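Local coordinates for amidohydrolase (Brucella melitensis biovar Abortus, PDB 4F0L), which probably acts as a metal-dependent deaminase of the amidohydrolase family, with an iron ion bound in this crystal, at residues S256-Q268 against L276-H289. Sequence-based numbering, arbitrary orientation.
Sequences SGKRPVEWLLDHQ and LIHATHMSDEETKH
Glu286 and Arg259 form a salt bridge between the starts of two neighbouring helices, 260-267 and 284-293. Arg259 NE donates to Glu286 OE1 at 2.7 Å. The two side chains cross at about a right angle, and NE meets the oxygen from above the carboxylate plane. A bend at chi3 (62°) turns the guanidinium toward 276-289, where NH2 also makes a weak bond to His281 O.

The carboxylate is gripped from both segments. Glu286 OE2 accepts from Glu262 N at 2.8 Å through its anti lone pair. Val261 N lies 3.2 Å from the same OE2. The buried carboxylate thus sits at the first turn of helix 260-267, whose N-terminal end would be expected to stabilise its negative charge. On its own side, Glu286 OE1 accepts from Ser283 N, and Glu286 N gives a nearly straight bond (170°) to Ser283 OG. This exchange is a capping box at the N-terminus of helix 284-293. Glu286 thus completes the capping box of its own helix, whose N-cap is Ser283, while binding the next helix.

Apolar contacts add to the polar ones. Val261 CG2 packs on Met282 SD at 3.8 Å. Val261 CG1 faces Leu276 CD1 more loosely. Leu264 and Leu276 meet tip to tip through their CD2 methyls, 3.6 Å apart. Farther along the helices, Leu265 CD1 rests on His289 CB at 3.6 Å.

Leu276 ends strand 274-276, which runs parallel between strands 238-242 and 296-299. Its side chain is about 12 Å from the bound iron. The axes of 260-267 and 284-289 approach to 9.4 Å at 42°. Helices packed side by side over parallel strands in this way are characteristic of the outer layer of the amidohydrolase TIM barrel.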
ATOM      1  N   SER B 256       7.999 -36.273   6.548  1.00 36.23           N
ATOM      2  CA  SER B 256       7.240 -37.146   5.642  1.00 36.52           C
ATOM      3  C   SER B 256       7.913 -37.474   4.313  1.00 37.42           C
ATOM      4  O   SER B 256       7.447 -38.376   3.605  1.00 36.86           O
ATOM      5  CB  SER B 256       5.906 -36.495   5.295  1.00 35.54           C
ATOM      6  OG  SER B 256       6.118 -35.332   4.503  1.00 35.07           O
ATOM      7  N   GLY B 257       8.979 -36.742   3.966  1.00 37.13           N
ATOM      8  CA  GLY B 257       9.590 -36.840   2.644  1.00 36.73           C
ATOM      9  C   GLY B 257       8.836 -36.020   1.606  1.00 36.05           C
ATOM     10  O   GLY B 257       9.172 -36.040   0.434  1.00 36.27           O
ATOM     11  N   LYS B 258       7.808 -35.294   2.035  1.00 35.46           N
ATOM     12  CA  LYS B 258       6.934 -34.547   1.124  1.00 34.24           C
ATOM     13  C   LYS B 258       6.781 -33.091   1.589  1.00 31.26           C
ATOM     14  O   LYS B 258       6.902 -32.776   2.777  1.00 29.54           O
ATOM     15  CB  LYS B 258       5.538 -35.174   1.058  1.00 35.44           C
ATOM     16  CG  LYS B 258       5.454 -36.503   0.327  1.00 38.24           C
ATOM     17  CD  LYS B 258       4.072 -37.131   0.511  1.00 38.87           C
ATOM     18  CE  LYS B 258       3.998 -38.581   0.044  1.00 41.14           C
ATOM     19  NZ  LYS B 258       3.111 -38.778  -1.137  1.00 40.52           N
ATOM     20  N   ARG B 259       6.505 -32.218   0.632  1.00 29.92           N
ATOM     21  CA  ARG B 259       6.205 -30.820   0.935  1.00 27.58           C
ATOM     22  C   ARG B 259       4.765 -30.728   1.441  1.00 26.32           C
ATOM     23  O   ARG B 259       3.991 -31.682   1.326  1.00 26.30           O
ATOM     24  CB  ARG B 259       6.406 -29.958  -0.317  1.00 27.76           C
ATOM     25  CG  ARG B 259       7.795 -30.009  -0.955  1.00 28.52           C
ATOM     26  CD  ARG B 259       7.758 -29.364  -2.357  1.00 29.44           C
ATOM     27  NE  ARG B 259       7.367 -27.946  -2.255  1.00 29.04           N
ATOM     28  CZ  ARG B 259       8.219 -26.948  -2.028  1.00 27.94           C
ATOM     29  NH1 ARG B 259       9.534 -27.179  -1.939  1.00 28.58           N
ATOM     30  NH2 ARG B 259       7.763 -25.724  -1.884  1.00 27.23           N
ATOM     31  N   PRO B 260       4.387 -29.588   2.043  1.00 24.98           N
ATOM     32  CA  PRO B 260       3.063 -29.532   2.673  1.00 24.07           C
ATOM     33  C   PRO B 260       1.878 -29.694   1.703  1.00 23.78           C
ATOM     34  O   PRO B 260       1.008 -30.528   1.946  1.00 23.10           O
ATOM     35  CB  PRO B 260       3.062 -28.155   3.377  1.00 23.70           C
ATOM     36  CG  PRO B 260       4.524 -27.947   3.676  1.00 24.18           C
ATOM     37  CD  PRO B 260       5.254 -28.487   2.476  1.00 24.25           C
ATOM     38  N   VAL B 261       1.818 -28.922   0.619  1.00 24.01           N
ATOM     39  CA  VAL B 261       0.619 -28.981  -0.229  1.00 23.53           C
ATOM     40  C   VAL B 261       0.573 -30.386  -0.847  1.00 25.39           C
ATOM     41  O   VAL B 261      -0.448 -31.037  -0.856  1.00 26.30           O
ATOM     42  CB  VAL B 261       0.591 -27.876  -1.315  1.00 23.35           C
ATOM     43  CG1 VAL B 261      -0.543 -28.144  -2.305  1.00 21.88           C
ATOM     44  CG2 VAL B 261       0.490 -26.484  -0.662  1.00 22.40           C
ATOM     45  N   GLU B 262       1.707 -30.856  -1.323  1.00 25.49           N
ATOM     46  CA  GLU B 262       1.816 -32.197  -1.865  1.00 27.01           C
ATOM     47  C   GLU B 262       1.296 -33.248  -0.871  1.00 27.59           C
ATOM     48  O   GLU B 262       0.519 -34.138  -1.217  1.00 27.91           O
ATOM     49  CB  GLU B 262       3.305 -32.440  -2.196  1.00 27.63           C
ATOM     50  CG  GLU B 262       3.636 -33.811  -2.718  1.00 29.48           C
ATOM     51  CD  GLU B 262       5.112 -34.100  -2.771  1.00 29.79           C
ATOM     52  OE1 GLU B 262       5.942 -33.381  -2.163  1.00 29.31           O
ATOM     53  OE2 GLU B 262       5.434 -35.090  -3.440  1.00 32.11           O
ATOM     54  N   TRP B 263       1.710 -33.127   0.377  1.00 26.72           N
ATOM     55  CA  TRP B 263       1.291 -34.085   1.377  1.00 27.38           C
ATOM     56  C   TRP B 263      -0.205 -34.045   1.541  1.00 27.85           C
ATOM     57  O   TRP B 263      -0.886 -35.090   1.517  1.00 27.45           O
ATOM     58  CB  TRP B 263       1.999 -33.789   2.673  1.00 27.11           C
ATOM     59  CG  TRP B 263       1.720 -34.844   3.674  1.00 27.58           C
ATOM     60  CD1 TRP B 263       2.510 -35.942   4.000  1.00 28.49           C
ATOM     61  CD2 TRP B 263       0.519 -34.974   4.488  1.00 27.21           C
ATOM     62  NE1 TRP B 263       1.889 -36.710   4.947  1.00 29.03           N
ATOM     63  CE2 TRP B 263       0.692 -36.188   5.273  1.00 28.24           C
ATOM     64  CE3 TRP B 263      -0.640 -34.234   4.637  1.00 26.34           C
ATOM     65  CZ2 TRP B 263      -0.259 -36.615   6.167  1.00 29.22           C
ATOM     66  CZ3 TRP B 263      -1.598 -34.684   5.536  1.00 27.02           C
ATOM     67  CH2 TRP B 263      -1.411 -35.850   6.278  1.00 27.70           C
ATOM     68  N   LEU B 264      -0.747 -32.826   1.646  1.00 26.21           N
ATOM     69  CA  LEU B 264      -2.171 -32.656   1.778  1.00 26.56           C
ATOM     70  C   LEU B 264      -2.937 -33.251   0.568  1.00 27.24           C
ATOM     71  O   LEU B 264      -3.934 -33.956   0.739  1.00 27.45           O
ATOM     72  CB  LEU B 264      -2.503 -31.168   1.980  1.00 25.52           C
ATOM     73  CG  LEU B 264      -3.937 -30.850   2.403  1.00 25.30           C
ATOM     74  CD1 LEU B 264      -4.225 -31.471   3.762  1.00 25.34           C
ATOM     75  CD2 LEU B 264      -4.160 -29.330   2.446  1.00 23.65           C
ATOM     76  N   LEU B 265      -2.484 -32.964  -0.648  1.00 28.01           N
ATOM     77  CA  LEU B 265      -3.182 -33.464  -1.845  1.00 28.94           C
ATOM     78  C   LEU B 265      -3.141 -35.002  -1.917  1.00 30.67           C
ATOM     79  O   LEU B 265      -4.076 -35.624  -2.409  1.00 29.31           O
ATOM     80  CB  LEU B 265      -2.592 -32.865  -3.116  1.00 29.17           C
ATOM     81  CG  LEU B 265      -2.742 -31.344  -3.256  1.00 28.53           C
ATOM     82  CD1 LEU B 265      -2.105 -30.871  -4.552  1.00 29.00           C
ATOM     83  CD2 LEU B 265      -4.223 -30.977  -3.178  1.00 28.71           C
ATOM     84  N   ASP B 266      -2.068 -35.598  -1.401  1.00 32.40           N
ATOM     85  CA  ASP B 266      -1.924 -37.060  -1.397  1.00 34.74           C
ATOM     86  C   ASP B 266      -2.734 -37.756  -0.309  1.00 35.56           C
ATOM     87  O   ASP B 266      -3.070 -38.940  -0.470  1.00 36.49           O
ATOM     88  CB  ASP B 266      -0.459 -37.481  -1.207  1.00 36.54           C
ATOM     89  CG  ASP B 266       0.408 -37.203  -2.427  1.00 37.28           C
ATOM     90  OD1 ASP B 266      -0.127 -36.822  -3.490  1.00 38.56           O
ATOM     91  OD2 ASP B 266       1.635 -37.393  -2.333  1.00 38.70           O
ATOM     92  N   HIS B 267      -3.051 -37.062   0.783  1.00 33.95           N
ATOM     93  CA  HIS B 267      -3.719 -37.714   1.923  1.00 34.56           C
ATOM     94  C   HIS B 267      -5.141 -37.303   2.160  1.00 35.10           C
ATOM     95  O   HIS B 267      -5.808 -37.868   3.021  1.00 35.46           O
ATOM     96  CB  HIS B 267      -2.924 -37.483   3.198  1.00 34.40           C
ATOM     97  CG  HIS B 267      -1.627 -38.228   3.227  1.00 35.03           C
ATOM     98  ND1 HIS B 267      -0.500 -37.736   2.685  1.00 34.30           N
ATOM     99  CD2 HIS B 267      -1.309 -39.484   3.728  1.00 35.54           C
ATOM    100  CE1 HIS B 267       0.494 -38.619   2.852  1.00 34.77           C
ATOM    101  NE2 HIS B 267      -0.003 -39.692   3.482  1.00 35.60           N
ATOM    102  N   GLN B 268      -5.619 -36.289   1.450  1.00 34.99           N
ATOM    103  CA  GLN B 268      -7.007 -35.871   1.572  1.00 34.67           C
ATOM    104  C   GLN B 268      -7.575 -35.726   0.171  1.00 35.83           C
ATOM    105  O   GLN B 268      -6.850 -35.462  -0.791  1.00 34.58           O
ATOM    106  CB  GLN B 268      -7.102 -34.550   2.336  1.00 33.85           C
ATOM    107  CG  GLN B 268      -6.752 -34.648   3.810  1.00 33.65           C
ATOM    108  CD  GLN B 268      -7.788 -35.430   4.612  1.00 35.57           C
ATOM    109  OE1 GLN B 268      -8.988 -35.393   4.318  1.00 37.38           O
ATOM    110  NE2 GLN B 268      -7.327 -36.159   5.623  1.00 35.04           N
ATOM    111  N   LEU B 276      -6.820 -23.312   0.879  1.00 16.91           N
ATOM    112  CA  LEU B 276      -5.495 -23.488   1.468  1.00 17.25           C
ATOM    113  C   LEU B 276      -4.963 -22.111   1.633  1.00 16.81           C
ATOM    114  O   LEU B 276      -4.752 -21.404   0.655  1.00 16.96           O
ATOM    115  CB  LEU B 276      -4.577 -24.312   0.562  1.00 17.32           C
ATOM    116  CG  LEU B 276      -5.084 -25.656   0.051  1.00 17.94           C
ATOM    117  CD1 LEU B 276      -3.943 -26.452  -0.611  1.00 17.36           C
ATOM    118  CD2 LEU B 276      -5.785 -26.438   1.149  1.00 17.71           C
ATOM    119  N   ILE B 277      -4.771 -21.720   2.880  1.00 16.67           N
ATOM    120  CA  ILE B 277      -4.361 -20.359   3.223  1.00 16.06           C
ATOM    121  C   ILE B 277      -2.840 -20.187   2.998  1.00 16.39           C
ATOM    122  O   ILE B 277      -2.026 -21.021   3.418  1.00 15.99           O
ATOM    123  CB  ILE B 277      -4.740 -20.000   4.678  1.00 15.57           C
ATOM    124  CG1 ILE B 277      -6.214 -20.345   4.943  1.00 16.20           C
ATOM    125  CG2 ILE B 277      -4.499 -18.502   4.949  1.00 15.60           C
ATOM    126  CD1 ILE B 277      -7.188 -19.539   4.083  1.00 15.36           C
ATOM    127  N   HIS B 278      -2.484 -19.092   2.328  1.00 16.31           N
ATOM    128  CA  HIS B 278      -1.104 -18.805   1.893  1.00 16.92           C
ATOM    129  C   HIS B 278      -0.650 -19.632   0.722  1.00 17.15           C
ATOM    130  O   HIS B 278      -0.550 -19.102  -0.415  1.00 16.72           O
ATOM    131  CB  HIS B 278      -0.092 -18.830   3.058  1.00 17.26           C
ATOM    132  CG  HIS B 278      -0.521 -17.992   4.232  1.00 17.66           C
ATOM    133  ND1 HIS B 278      -0.772 -16.675   4.117  1.00 17.31           N
ATOM    134  CD2 HIS B 278      -0.784 -18.337   5.562  1.00 18.50           C
ATOM    135  CE1 HIS B 278      -1.160 -16.186   5.312  1.00 17.40           C
ATOM    136  NE2 HIS B 278      -1.188 -17.214   6.196  1.00 18.36           N
ATOM    137  N   ALA B 279      -0.363 -20.921   0.956  1.00 17.65           N
ATOM    138  CA  ALA B 279       0.151 -21.793  -0.094  1.00 18.22           C
ATOM    139  C   ALA B 279       1.300 -21.070  -0.800  1.00 18.42           C
ATOM    140  O   ALA B 279       1.424 -21.145  -2.017  1.00 18.81           O
ATOM    141  CB  ALA B 279      -0.939 -22.135  -1.101  1.00 18.21           C
ATOM    142  N   THR B 280       2.153 -20.402  -0.011  1.00 18.22           N
ATOM    143  CA  THR B 280       3.147 -19.476  -0.544  1.00 17.71           C
ATOM    144  C   THR B 280       4.347 -20.176  -1.186  1.00 19.76           C
ATOM    145  O   THR B 280       4.873 -19.676  -2.188  1.00 20.46           O
ATOM    146  CB  THR B 280       3.653 -18.543   0.554  1.00 17.44           C
ATOM    147  OG1 THR B 280       2.510 -17.977   1.218  1.00 15.83           O
ATOM    148  CG2 THR B 280       4.604 -17.450  -0.011  1.00 16.54           C
ATOM    149  N   HIS B 281       4.763 -21.306  -0.635  1.00 20.13           N
ATOM    150  CA  HIS B 281       5.919 -22.014  -1.141  1.00 22.48           C
ATOM    151  C   HIS B 281       5.460 -23.312  -1.745  1.00 22.58           C
ATOM    152  O   HIS B 281       5.314 -24.338  -1.057  1.00 23.57           O
ATOM    153  CB  HIS B 281       6.970 -22.221  -0.035  1.00 23.52           C
ATOM    154  CG  HIS B 281       7.395 -20.933   0.625  1.00 23.66           C
ATOM    155  ND1 HIS B 281       8.378 -20.151   0.132  1.00 24.58           N
ATOM    156  CD2 HIS B 281       6.879 -20.265   1.722  1.00 22.94           C
ATOM    157  CE1 HIS B 281       8.496 -19.038   0.885  1.00 23.42           C
ATOM    158  NE2 HIS B 281       7.582 -19.105   1.860  1.00 23.64           N
ATOM    159  N   MET B 282       5.245 -23.287  -3.055  1.00 23.10           N
ATOM    160  CA  MET B 282       4.888 -24.492  -3.802  1.00 23.29           C
ATOM    161  C   MET B 282       5.802 -24.692  -5.003  1.00 24.90           C
ATOM    162  O   MET B 282       6.244 -23.718  -5.634  1.00 24.69           O
ATOM    163  CB  MET B 282       3.469 -24.383  -4.320  1.00 22.44           C
ATOM    164  CG  MET B 282       2.406 -24.481  -3.261  1.00 21.68           C
ATOM    165  SD  MET B 282       0.729 -24.591  -3.947  1.00 21.61           S
ATOM    166  CE  MET B 282       0.633 -23.036  -4.844  1.00 20.81           C
ATOM    167  N   SER B 283       6.086 -25.955  -5.313  1.00 27.17           N
ATOM    168  CA  SER B 283       6.728 -26.304  -6.586  1.00 28.49           C
ATOM    169  C   SER B 283       5.731 -26.089  -7.706  1.00 29.06           C
ATOM    170  O   SER B 283       4.549 -25.837  -7.448  1.00 28.08           O
ATOM    171  CB  SER B 283       7.203 -27.757  -6.594  1.00 28.77           C
ATOM    172  OG  SER B 283       6.081 -28.619  -6.520  1.00 28.52           O
ATOM    173  N   ASP B 284       6.214 -26.178  -8.944  1.00 31.16           N
ATOM    174  CA  ASP B 284       5.356 -25.983 -10.102  1.00 32.24           C
ATOM    175  C   ASP B 284       4.327 -27.114 -10.158  1.00 29.91           C
ATOM    176  O   ASP B 284       3.159 -26.850 -10.447  1.00 28.20           O
ATOM    177  CB  ASP B 284       6.174 -25.840 -11.410  1.00 34.87           C
ATOM    178  CG  ASP B 284       6.881 -24.466 -11.526  1.00 38.44           C
ATOM    179  OD1 ASP B 284       6.615 -23.539 -10.711  1.00 39.81           O
ATOM    180  OD2 ASP B 284       7.716 -24.299 -12.444  1.00 43.55           O
ATOM    181  N   GLU B 285       4.737 -28.333  -9.801  1.00 28.55           N
ATOM    182  CA  GLU B 285       3.828 -29.481  -9.772  1.00 28.38           C
ATOM    183  C   GLU B 285       2.750 -29.361  -8.702  1.00 27.52           C
ATOM    184  O   GLU B 285       1.586 -29.643  -8.982  1.00 27.76           O
ATOM    185  CB  GLU B 285       4.589 -30.810  -9.568  1.00 30.21           C
ATOM    186  N   GLU B 286       3.117 -28.945  -7.490  1.00 25.98           N
ATOM    187  CA  GLU B 286       2.119 -28.693  -6.441  1.00 25.02           C
ATOM    188  C   GLU B 286       1.110 -27.637  -6.876  1.00 23.92           C
ATOM    189  O   GLU B 286      -0.077 -27.788  -6.657  1.00 23.17           O
ATOM    190  CB  GLU B 286       2.778 -28.178  -5.171  1.00 24.76           C
ATOM    191  CG  GLU B 286       3.231 -29.238  -4.199  1.00 25.41           C
ATOM    192  CD  GLU B 286       4.046 -28.638  -3.057  1.00 25.23           C
ATOM    193  OE1 GLU B 286       4.884 -27.750  -3.306  1.00 23.67           O
ATOM    194  OE2 GLU B 286       3.820 -29.043  -1.904  1.00 26.24           O
ATOM    195  N   THR B 287       1.602 -26.586  -7.519  1.00 23.52           N
ATOM    196  CA  THR B 287       0.743 -25.471  -7.947  1.00 23.27           C
ATOM    197  C   THR B 287      -0.326 -25.960  -8.917  1.00 24.06           C
ATOM    198  O   THR B 287      -1.536 -25.692  -8.738  1.00 22.92           O
ATOM    199  CB  THR B 287       1.571 -24.347  -8.604  1.00 22.93           C
ATOM    200  OG1 THR B 287       2.565 -23.897  -7.689  1.00 22.63           O
ATOM    201  CG2 THR B 287       0.688 -23.153  -9.068  1.00 22.57           C
ATOM    202  N   LYS B 288       0.114 -26.708  -9.921  1.00 25.42           N
ATOM    203  CA  LYS B 288      -0.788 -27.280 -10.919  1.00 26.90           C
ATOM    204  C   LYS B 288      -1.798 -28.258 -10.334  1.00 26.17           C
ATOM    205  O   LYS B 288      -2.981 -28.180 -10.659  1.00 25.17           O
ATOM    206  CB  LYS B 288       0.007 -27.964 -12.032  1.00 29.68           C
ATOM    207  CG  LYS B 288       0.818 -26.989 -12.881  1.00 31.64           C
ATOM    208  CD  LYS B 288       1.785 -27.705 -13.832  1.00 34.21           C
ATOM    209  CE  LYS B 288       2.388 -26.696 -14.812  1.00 35.62           C
ATOM    210  NZ  LYS B 288       3.699 -27.102 -15.387  1.00 38.48           N
ATOM    211  N   HIS B 289      -1.332 -29.159  -9.464  1.00 26.94           N
ATOM    212  CA  HIS B 289      -2.204 -30.165  -8.872  1.00 27.98           C
ATOM    213  C   HIS B 289      -3.215 -29.484  -7.999  1.00 26.31           C
ATOM    214  O   HIS B 289      -4.376 -29.901  -7.952  1.00 25.73           O
ATOM    215  CB  HIS B 289      -1.435 -31.190  -8.052  1.00 30.85           C
ATOM    216  CG  HIS B 289      -0.555 -32.113  -8.877  1.00 35.12           C
ATOM    217  ND1 HIS B 289       0.667 -32.525  -8.460  1.00 39.13           N
ATOM    218  CD2 HIS B 289      -0.766 -32.714 -10.115  1.00 38.84           C
ATOM    219  CE1 HIS B 289       1.218 -33.352  -9.385  1.00 39.67           C
ATOM    220  NE2 HIS B 289       0.336 -33.482 -10.396  1.00 41.20           N
TER